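Local coordinates for protein probable 2-phosphosulfolactate phosphatase (Clostridium acetobutylicum, PDB 1VR0) that probably hydrolyses (2R)-O-phospho-3-sulfolactate to (2R)-3-sulfolactate and phosphate, with magnesium as cofactor, at residues D167-G172 and G206-A211; R119-S124 and I130-V135; E64-K69 and E89-S94; A142-E147 and V238-N243. All coordinates share one frame; numbering follows the deposited sequence.

In the fold
Along the chain contact 3 comes first, then contact 2. Contact 4 spans residues 142 to 243, and contact 1 falls within that span. Contact 3 belongs to the small parallel sheet of strands 56-59, 109-113 and 77-81. Contacts 2 and 4 share the mixed sheet, where strands 129-133 and 240-242 are neighbours; their centres are about 10 Å apart. Contact 1 touches contact 2 through C170. The centres of contacts 1 and 3 are about 30 Å apart. Helix 117-123 of contact 2 follows a strand of the small sheet and leads into the mixed sheet, joining the two. Contact 1 carries the magnesium ligand D167, and the loop of contact 3 leads into N95 of the sulfolactate pocket.

Contact 1: D167-G172 and G206-A211; sequences DFICSG and GFVKYA. With MG (magnesium ion), chain D.
F207 and V208 each meet one branch of I169, and the contact is wholly apolar. F207 comes first: its CB lies 3.9 Å from I169 CD1. The same methyl comes to the ring obliquely, with I169 CD1 4.1 Å from F207 CD2. I169 sends this branch across because CG1 stands anti to the backbone N (chi1 -170°) and the chain stays extended to CD1. V208 takes the other branch of the isoleucine, with V208 CG2 3.9 Å from I169 CG2. Y210 does not touch the helix but backs up F207: Y210 CD2 sits 3.8 Å above one face of the F207 ring, offset toward its rim. A type I turn from V208 to A211 then ends the segment, closed by a bond of 2.7 Å from A211 N to V208 O.

Two residues before I169, D167 holds the magnesium ion, with D167 OD2 2.4 Å from the metal. Its other oxygen, OD1, accepts from a metal-bound water and from M39 N, which should fix the carboxylate's rotation. D38 and G158 complete the protein ligands.

Around the contact, F207 also rests on V197 of helix 189-199 and meets Y196 of the second subunit edge-to-face. F168 packs on helix 189-199, while S171 faces strand 152-156.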
# COMPACT_ATOMS: atom_id res chain seq x y z
N ASP A 167 3.57 11.22 -0.43
CA ASP A 167 2.14 11.27 -0.22
C ASP A 167 1.77 10.49 1.05
O ASP A 167 0.85 10.83 1.74
CB ASP A 167 1.37 10.76 -1.47
CG ASP A 167 1.53 11.70 -2.68
OD1 ASP A 167 1.74 12.89 -2.45
OD2 ASP A 167 1.46 11.28 -3.84
N PHE A 168 2.51 9.44 1.35
CA PHE A 168 2.21 8.56 2.45
C PHE A 168 2.48 9.26 3.78
O PHE A 168 1.65 9.19 4.70
CB PHE A 168 3.06 7.30 2.33
CG PHE A 168 2.66 6.15 3.24
CD1 PHE A 168 1.49 5.44 3.01
CD2 PHE A 168 3.49 5.72 4.27
CE1 PHE A 168 1.13 4.35 3.83
CE2 PHE A 168 3.14 4.64 5.08
CZ PHE A 168 1.95 3.95 4.84
N ILE A 169 3.62 9.94 3.91
CA ILE A 169 3.93 10.60 5.17
C ILE A 169 2.99 11.77 5.39
O ILE A 169 2.61 12.08 6.52
CB ILE A 169 5.41 11.03 5.26
CG1 ILE A 169 5.74 11.48 6.70
CG2 ILE A 169 5.77 12.09 4.26
CD1 ILE A 169 7.26 11.51 7.03
N CYS A 170 2.62 12.43 4.30
CA CYS A 170 1.69 13.54 4.36
C CYS A 170 0.34 13.03 4.83
O CYS A 170 -0.28 13.67 5.65
CB CYS A 170 1.56 14.19 3.00
SG CYS A 170 0.50 15.66 3.05
N SER A 171 -0.08 11.85 4.35
CA SER A 171 -1.29 11.20 4.89
C SER A 171 -1.20 11.00 6.38
O SER A 171 -2.13 11.27 7.11
CB SER A 171 -1.51 9.83 4.29
OG SER A 171 -1.58 9.88 2.88
N GLY A 172 -0.06 10.51 6.83
CA GLY A 172 0.22 10.29 8.24
C GLY A 172 0.12 11.54 9.07
O GLY A 172 -0.42 11.51 10.16
N GLY A 206 12.96 15.22 6.22
CA GLY A 206 14.02 14.23 6.28
C GLY A 206 13.65 12.93 5.60
O GLY A 206 14.42 12.38 4.84
N PHE A 207 12.45 12.45 5.85
CA PHE A 207 12.08 11.13 5.42
C PHE A 207 11.65 11.11 3.96
O PHE A 207 11.79 10.12 3.26
CB PHE A 207 10.97 10.62 6.34
CG PHE A 207 10.70 9.19 6.18
CD1 PHE A 207 11.41 8.26 6.91
CD2 PHE A 207 9.76 8.75 5.26
CE1 PHE A 207 11.17 6.90 6.73
CE2 PHE A 207 9.52 7.38 5.07
CZ PHE A 207 10.21 6.47 5.81
N VAL A 208 11.14 12.23 3.47
CA VAL A 208 10.76 12.31 2.08
C VAL A 208 11.98 12.10 1.17
O VAL A 208 11.86 11.59 0.05
CB VAL A 208 10.11 13.67 1.77
CG1 VAL A 208 9.86 13.83 0.25
CG2 VAL A 208 8.81 13.83 2.53
N LYS A 209 13.16 12.48 1.65
CA LYS A 209 14.38 12.28 0.85
C LYS A 209 14.65 10.81 0.46
O LYS A 209 15.42 10.56 -0.44
CB LYS A 209 15.58 12.90 1.54
CG LYS A 209 15.43 14.38 1.61
CD LYS A 209 16.59 15.03 2.29
CE LYS A 209 16.32 16.48 2.55
NZ LYS A 209 17.39 17.03 3.37
N TYR A 210 13.97 9.85 1.11
CA TYR A 210 14.01 8.44 0.70
C TYR A 210 13.06 8.10 -0.44
O TYR A 210 13.18 7.04 -1.02
CB TYR A 210 13.71 7.52 1.90
CG TYR A 210 14.68 7.72 3.04
CD1 TYR A 210 16.05 7.58 2.84
CD2 TYR A 210 14.25 8.05 4.33
CE1 TYR A 210 16.96 7.78 3.86
CE2 TYR A 210 15.18 8.28 5.39
CZ TYR A 210 16.53 8.15 5.13
OH TYR A 210 17.49 8.34 6.09
N ALA A 211 12.12 8.98 -0.77
CA ALA A 211 11.19 8.73 -1.88
C ALA A 211 11.91 8.73 -3.21
O ALA A 211 12.73 9.59 -3.46
CB ALA A 211 10.08 9.76 -1.89
MG MG D . 2.45 12.25 -5.76
O HOH W 1 3.44 14.03 -4.24
O HOH W 2 4.89 11.82 -5.95

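Contact 2: R119-S124 and I130-V135; sequences RAIKGS and ILIGSV
This is an alpha-beta connection: helix 117-123 runs out into a short loop, and strand 129-133 of the mixed sheet follows and packs against the helix end. I121 and S124 of the helix end meet I132 and I130 of the strand. All four are buried, and no hydrogen bond joins the two segments.

I121 and I132 touch through their longer branches. I132 CD1 lies 4.0 Å from I121 CD1 and equally near to I121 CG1, so one methyl meets the last two carbons of the other chain. The two side chains cross at about a right angle. In I121, CG1 stands beside the backbone N, anti to the carbonyl carbon (chi1 -66°). The CB of I121 does not aim at the strand, and the extended branch beyond CG1 brings its end there.

S124 meets I130 both by side chain and by backbone. I130 CG1 is 3.6 Å from S124 O and 4.1 Å from S124 CB. I130 CD1 lies close to the same carbonyl oxygen.

A120, I121 and S124 all rest on V36 of strand 33-37, which pairs with strand 129-133. On its other side the strand bonds to Y241 and P239, and I121 also packs on Y241. Helix 42-51 covers I132 through T43 and T47.

The hydroxyl of S124 turns back into its own helix: S124 OG donates to A120 O at 2.7 Å, with a C=O to donor angle of 161°.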
# COMPACT_ATOMS: atom_id res chain seq x y z
N ARG A 119 -5.38 12.91 -11.85
CA ARG A 119 -5.93 11.54 -11.99
C ARG A 119 -6.62 11.05 -10.68
O ARG A 119 -7.72 10.48 -10.69
CB ARG A 119 -4.81 10.57 -12.39
CG ARG A 119 -4.04 10.98 -13.71
CD ARG A 119 -2.86 10.00 -14.11
NE ARG A 119 -3.16 8.60 -13.74
CZ ARG A 119 -2.43 7.80 -12.95
NH1 ARG A 119 -1.25 8.17 -12.41
NH2 ARG A 119 -2.88 6.59 -12.71
N ALA A 120 -5.93 11.26 -9.56
CA ALA A 120 -6.46 10.88 -8.25
C ALA A 120 -7.78 11.64 -7.92
O ALA A 120 -8.71 11.08 -7.30
CB ALA A 120 -5.42 11.15 -7.18
N ILE A 121 -7.84 12.92 -8.32
CA ILE A 121 -9.02 13.75 -8.04
C ILE A 121 -10.23 13.19 -8.81
O ILE A 121 -11.23 12.81 -8.22
CB ILE A 121 -8.76 15.26 -8.35
CG1 ILE A 121 -7.72 15.82 -7.39
CG2 ILE A 121 -10.03 16.06 -8.18
CD1 ILE A 121 -7.07 17.15 -7.83
N LYS A 122 -10.08 13.06 -10.11
CA LYS A 122 -11.11 12.43 -10.93
C LYS A 122 -11.48 11.04 -10.45
O LYS A 122 -12.64 10.66 -10.51
CB LYS A 122 -10.65 12.38 -12.40
CG LYS A 122 -10.44 13.77 -13.06
CD LYS A 122 -11.71 14.64 -12.99
CE LYS A 122 -12.09 15.24 -14.34
NZ LYS A 122 -13.58 15.48 -14.35
N GLY A 123 -10.50 10.26 -10.00
CA GLY A 123 -10.75 8.88 -9.53
C GLY A 123 -11.57 8.76 -8.25
O GLY A 123 -12.06 7.69 -7.94
N SER A 124 -11.71 9.87 -7.53
CA SER A 124 -12.47 9.92 -6.28
C SER A 124 -13.91 10.46 -6.43
O SER A 124 -14.61 10.63 -5.41
CB SER A 124 -11.69 10.76 -5.29
OG SER A 124 -10.31 10.35 -5.31
N ILE A 130 -15.00 15.41 -1.70
CA ILE A 130 -13.59 15.32 -2.07
C ILE A 130 -12.81 16.55 -1.58
O ILE A 130 -13.00 17.65 -2.09
CB ILE A 130 -13.36 15.22 -3.59
CG1 ILE A 130 -14.03 13.97 -4.17
CG2 ILE A 130 -11.84 15.21 -3.89
CD1 ILE A 130 -15.39 14.22 -4.68
N LEU A 131 -11.92 16.35 -0.63
CA LEU A 131 -11.07 17.41 -0.10
C LEU A 131 -9.69 17.39 -0.72
O LEU A 131 -9.19 16.35 -1.09
CB LEU A 131 -10.90 17.25 1.41
CG LEU A 131 -12.19 17.18 2.22
CD1 LEU A 131 -11.86 17.05 3.71
CD2 LEU A 131 -13.09 18.42 1.99
N ILE A 132 -9.06 18.54 -0.80
CA ILE A 132 -7.72 18.61 -1.35
C ILE A 132 -6.77 18.87 -0.21
O ILE A 132 -6.92 19.86 0.48
CB ILE A 132 -7.56 19.73 -2.38
CG1 ILE A 132 -8.57 19.54 -3.53
CG2 ILE A 132 -6.15 19.76 -2.87
CD1 ILE A 132 -8.54 18.16 -4.20
N GLY A 133 -5.81 17.97 -0.01
CA GLY A 133 -4.92 18.06 1.12
C GLY A 133 -3.45 18.07 0.77
O GLY A 133 -3.04 17.59 -0.29
N SER A 134 -2.67 18.64 1.67
CA SER A 134 -1.24 18.81 1.48
C SER A 134 -0.67 19.06 2.84
O SER A 134 -1.43 19.25 3.82
CB SER A 134 -0.97 20.02 0.57
OG SER A 134 -1.46 21.25 1.15
N VAL A 135 0.65 19.12 2.94
CA VAL A 135 1.27 19.54 4.21
C VAL A 135 0.83 20.94 4.60
O VAL A 135 0.61 21.23 5.78
CB VAL A 135 2.83 19.46 4.15
CG1 VAL A 135 3.47 19.80 5.50
CG2 VAL A 135 3.26 18.09 3.76

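Contact 3: E64-K69 and E89-S94; sequences EEALKK and EGFDFS
The F91 ring meets two consecutive residues of helix 64-69. A66 CB lies 4.1 Å from F91 CZ, the far end of the ring. L67 CD2 stands 4.4 Å from F91 CE1, a looser touch one carbon back. Both methyl groups approach the ring obliquely. A66 points its CB at the loop. L67 starts off to one side, and CD2, the methyl that is not in line with the extended chain, comes nearer to the ring. F91 reaches across from a distance, as its CA is 9.1 Å from that of L67. F91 turns its ring away from its own carbonyl (chi1 -84°), and the length of the ring covers the rest. A66 and F91 are buried, whereas L67 is at the solvent-exposed side.

The floor under the contact is a parallel sheet of three strands. Helix 63-73 makes a beta-alpha-beta crossover from strand 56-59 to strand 77-81, with strand 109-113 between them. L79 of strand 77-81 touches A66, L67 and F91 alike, while from strand 109-113 I111 lies against A66 and T113 against F91.

The loop itself runs along strand 77-81: D92 and F93 bond to the backbone of L79, and S94 to that of G81. The side chain of D92 adds a bond from L79 N to its OD2. G90, with a positive phi of 84°, makes the bend before F91. Next after S94 comes N95, which lines the sulfolactate pocket; the side chain of F91 is about 11 Å from that ligand.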
# COMPACT_ATOMS: atom_id res chain seq x y z
N GLU A 64 -5.41 18.06 -24.43
CA GLU A 64 -6.43 18.43 -25.40
C GLU A 64 -7.71 18.95 -24.71
O GLU A 64 -8.28 19.95 -25.09
CB GLU A 64 -6.74 17.24 -26.27
CG GLU A 64 -7.40 17.62 -27.54
CD GLU A 64 -8.26 16.50 -28.10
OE1 GLU A 64 -8.65 16.62 -29.30
OE2 GLU A 64 -8.54 15.52 -27.35
N GLU A 65 -8.11 18.26 -23.66
CA GLU A 65 -9.27 18.65 -22.86
C GLU A 65 -9.03 20.00 -22.14
O GLU A 65 -9.95 20.80 -22.01
CB GLU A 65 -9.62 17.50 -21.92
CG GLU A 65 -10.45 17.81 -20.68
CD GLU A 65 -11.96 17.82 -20.89
OE1 GLU A 65 -12.45 18.23 -22.00
OE2 GLU A 65 -12.64 17.45 -19.88
N ALA A 66 -7.78 20.25 -21.71
CA ALA A 66 -7.38 21.53 -21.10
C ALA A 66 -7.53 22.70 -22.07
O ALA A 66 -8.02 23.76 -21.67
CB ALA A 66 -5.95 21.47 -20.57
N LEU A 67 -7.13 22.51 -23.32
CA LEU A 67 -7.21 23.59 -24.31
C LEU A 67 -8.64 23.90 -24.68
O LEU A 67 -8.97 25.03 -25.02
CB LEU A 67 -6.38 23.27 -25.57
CG LEU A 67 -4.86 23.09 -25.29
CD1 LEU A 67 -4.07 22.54 -26.49
CD2 LEU A 67 -4.25 24.40 -24.78
N LYS A 68 -9.48 22.88 -24.62
CA LYS A 68 -10.90 23.02 -24.87
C LYS A 68 -11.57 23.78 -23.70
O LYS A 68 -12.38 24.69 -23.92
CB LYS A 68 -11.49 21.61 -25.07
CG LYS A 68 -12.95 21.52 -25.53
CD LYS A 68 -13.63 20.24 -24.95
CE LYS A 68 -14.96 19.88 -25.68
NZ LYS A 68 -15.44 18.53 -25.27
N LYS A 69 -11.18 23.44 -22.48
CA LYS A 69 -11.71 24.11 -21.29
C LYS A 69 -11.40 25.62 -21.22
O LYS A 69 -12.23 26.39 -20.72
CB LYS A 69 -11.19 23.43 -20.01
CG LYS A 69 -11.91 22.12 -19.58
CD LYS A 69 -13.43 22.25 -19.65
CE LYS A 69 -14.17 21.23 -18.76
NZ LYS A 69 -15.63 21.62 -18.65
N GLU A 89 4.09 22.64 -23.26
CA GLU A 89 4.26 23.64 -24.35
C GLU A 89 2.94 24.38 -24.54
O GLU A 89 1.90 23.75 -24.56
CB GLU A 89 4.74 22.97 -25.68
CG GLU A 89 5.72 23.78 -26.51
N GLY A 90 2.98 25.71 -24.63
CA GLY A 90 1.78 26.54 -24.80
C GLY A 90 1.01 26.89 -23.52
O GLY A 90 0.03 27.63 -23.59
N PHE A 91 1.42 26.36 -22.36
CA PHE A 91 0.73 26.66 -21.09
C PHE A 91 1.27 27.96 -20.50
O PHE A 91 2.30 28.45 -20.93
CB PHE A 91 0.89 25.51 -20.06
CG PHE A 91 -0.12 24.40 -20.21
CD1 PHE A 91 -0.64 24.05 -21.45
CD2 PHE A 91 -0.53 23.70 -19.11
CE1 PHE A 91 -1.57 23.02 -21.58
CE2 PHE A 91 -1.48 22.66 -19.22
CZ PHE A 91 -1.99 22.33 -20.47
N ASP A 92 0.56 28.49 -19.52
CA ASP A 92 0.93 29.76 -18.89
C ASP A 92 1.90 29.53 -17.75
O ASP A 92 2.87 30.28 -17.59
CB ASP A 92 -0.33 30.49 -18.42
CG ASP A 92 -1.26 30.83 -19.56
OD1 ASP A 92 -0.78 31.45 -20.53
OD2 ASP A 92 -2.45 30.47 -19.54
N PHE A 93 1.64 28.49 -16.96
CA PHE A 93 2.46 28.18 -15.82
C PHE A 93 2.74 26.71 -15.75
O PHE A 93 2.16 25.89 -16.47
CB PHE A 93 1.79 28.68 -14.54
CG PHE A 93 1.54 30.14 -14.57
CD1 PHE A 93 2.62 31.04 -14.52
CD2 PHE A 93 0.26 30.64 -14.73
CE1 PHE A 93 2.43 32.44 -14.62
CE2 PHE A 93 0.05 32.02 -14.83
CZ PHE A 93 1.16 32.93 -14.77
N SER A 94 3.65 26.38 -14.85
CA SER A 94 4.14 25.04 -14.67
C SER A 94 3.44 24.51 -13.44
O SER A 94 2.29 24.88 -13.23
CB SER A 94 5.66 25.10 -14.58
OG SER A 94 6.18 24.09 -13.79

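Contact 4: A142-E147 and V238-N243; sequences AEKIVE and VPQYTN
The amide of Q240 is the flat group at the contact, and K144 comes to its oxygen. K144 CE lies 3.9 Å from Q240 OE1, tilted out of the amide plane. The lysine chain runs roughly perpendicular to the glutamine. Q240 is extended, with CG anti to the backbone N (chi1 -162°), and so stretches toward the helix. The second flat group is the E147 carboxylate, one helical turn after K144. E147 OE1 takes K144 NZ at 2.7 Å in a salt bridge, using the lone pair on the side of the other oxygen.

K144 therefore divides its length between two neighbours. Its ammonium end belongs to E147, while the methylene before it meets Q240. The chain bends at chi2 (66°), which turns it along the helix toward E147. Nearer the backbone, K144 CB packs on V238 CG2 at 4.1 Å. These two residues also have the closest CA atoms of the two segments, at 7.4 Å. No hydrogen bond is made across the contact. The three touching residues are partly exposed, so the site lies at the surface.

V238 and Q240 both touch L131 of strand 129-133. A142 and I145 pack against V178 of helix 165-181, and E143 forms a salt bridge with R181.

The helix links strands 129-133 and 152-156, two parallel strands with strand 33-37 between them. It is thus the helix of a beta-alpha-beta crossover, and K144 joins it to the antiparallel strand 240-242 added beyond 129-133 in the mixed sheet.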
# COMPACT_ATOMS: atom_id res chain seq x y z
N ALA A 142 -7.79 18.37 8.67
CA ALA A 142 -8.18 17.53 9.77
C ALA A 142 -9.41 18.14 10.42
O ALA A 142 -10.35 17.44 10.77
CB ALA A 142 -7.05 17.40 10.73
N GLU A 143 -9.42 19.45 10.54
CA GLU A 143 -10.56 20.12 11.11
C GLU A 143 -11.82 19.93 10.27
O GLU A 143 -12.87 19.68 10.82
CB GLU A 143 -10.25 21.59 11.28
CG GLU A 143 -11.43 22.33 11.82
CD GLU A 143 -11.04 23.61 12.46
OE1 GLU A 143 -10.08 23.60 13.25
OE2 GLU A 143 -11.71 24.63 12.16
N LYS A 144 -11.69 19.99 8.94
CA LYS A 144 -12.83 19.75 8.04
C LYS A 144 -13.33 18.30 8.07
O LYS A 144 -14.53 18.03 8.05
CB LYS A 144 -12.47 20.17 6.62
CG LYS A 144 -13.60 20.10 5.61
CD LYS A 144 -14.70 21.05 5.87
CE LYS A 144 -15.83 20.83 4.86
NZ LYS A 144 -17.05 21.68 5.18
N ILE A 145 -12.40 17.38 8.17
CA ILE A 145 -12.71 15.97 8.34
C ILE A 145 -13.60 15.71 9.53
O ILE A 145 -14.59 14.99 9.44
CB ILE A 145 -11.42 15.15 8.45
CG1 ILE A 145 -10.79 15.01 7.08
CG2 ILE A 145 -11.69 13.78 9.03
CD1 ILE A 145 -9.32 14.49 7.11
N VAL A 146 -13.26 16.31 10.66
CA VAL A 146 -14.04 16.14 11.89
C VAL A 146 -15.43 16.75 11.73
O VAL A 146 -16.41 16.13 12.08
CB VAL A 146 -13.31 16.78 13.08
CG1 VAL A 146 -14.17 16.80 14.34
CG2 VAL A 146 -12.01 16.04 13.33
N GLU A 147 -15.50 17.95 11.17
CA GLU A 147 -16.78 18.64 10.94
C GLU A 147 -17.68 17.79 10.05
O GLU A 147 -18.86 17.67 10.31
CB GLU A 147 -16.56 20.01 10.28
CG GLU A 147 -17.80 20.91 10.22
CD GLU A 147 -18.20 21.36 8.78
OE1 GLU A 147 -17.37 21.33 7.85
OE2 GLU A 147 -19.38 21.74 8.57
N VAL A 238 -9.46 24.70 2.88
CA VAL A 238 -9.60 23.33 2.42
C VAL A 238 -10.34 23.27 1.11
O VAL A 238 -11.55 23.17 1.09
CB VAL A 238 -10.33 22.48 3.42
CG1 VAL A 238 -10.40 21.04 2.92
CG2 VAL A 238 -9.64 22.55 4.78
N PRO A 239 -9.62 23.28 -0.00
CA PRO A 239 -10.33 23.21 -1.27
C PRO A 239 -11.13 21.93 -1.43
O PRO A 239 -10.81 20.90 -0.85
CB PRO A 239 -9.21 23.24 -2.32
CG PRO A 239 -8.00 23.72 -1.61
CD PRO A 239 -8.16 23.30 -0.18
N GLN A 240 -12.18 22.03 -2.22
CA GLN A 240 -13.10 20.94 -2.34
C GLN A 240 -13.49 20.78 -3.80
O GLN A 240 -13.84 21.75 -4.46
CB GLN A 240 -14.28 21.25 -1.46
CG GLN A 240 -15.09 20.07 -1.15
CD GLN A 240 -15.87 20.18 0.15
OE1 GLN A 240 -15.70 21.12 0.96
NE2 GLN A 240 -16.73 19.18 0.36
N TYR A 241 -13.40 19.56 -4.31
CA TYR A 241 -13.77 19.23 -5.69
C TYR A 241 -15.25 18.86 -5.73
O TYR A 241 -15.71 18.02 -4.98
CB TYR A 241 -12.89 18.07 -6.21
CG TYR A 241 -13.22 17.54 -7.59
CD1 TYR A 241 -12.97 18.29 -8.72
CD2 TYR A 241 -13.77 16.27 -7.77
CE1 TYR A 241 -13.28 17.82 -9.96
CE2 TYR A 241 -14.07 15.79 -9.03
CZ TYR A 241 -13.83 16.58 -10.12
OH TYR A 241 -14.13 16.13 -11.39
N THR A 242 -16.00 19.52 -6.60
CA THR A 242 -17.44 19.38 -6.68
C THR A 242 -17.85 19.66 -8.10
O THR A 242 -17.57 20.74 -8.57
CB THR A 242 -18.13 20.45 -5.77
OG1 THR A 242 -17.68 20.31 -4.41
CG2 THR A 242 -19.65 20.29 -5.81
N ASN A 243 -18.51 18.70 -8.76
CA ASN A 243 -19.00 18.89 -10.11
C ASN A 243 -17.92 19.41 -11.05
O ASN A 243 -18.12 20.39 -11.74
CB ASN A 243 -20.19 19.86 -10.12
CG ASN A 243 -21.35 19.37 -9.27
OD1 ASN A 243 -21.68 18.19 -9.25
ND2 ASN A 243 -22.01 20.30 -8.59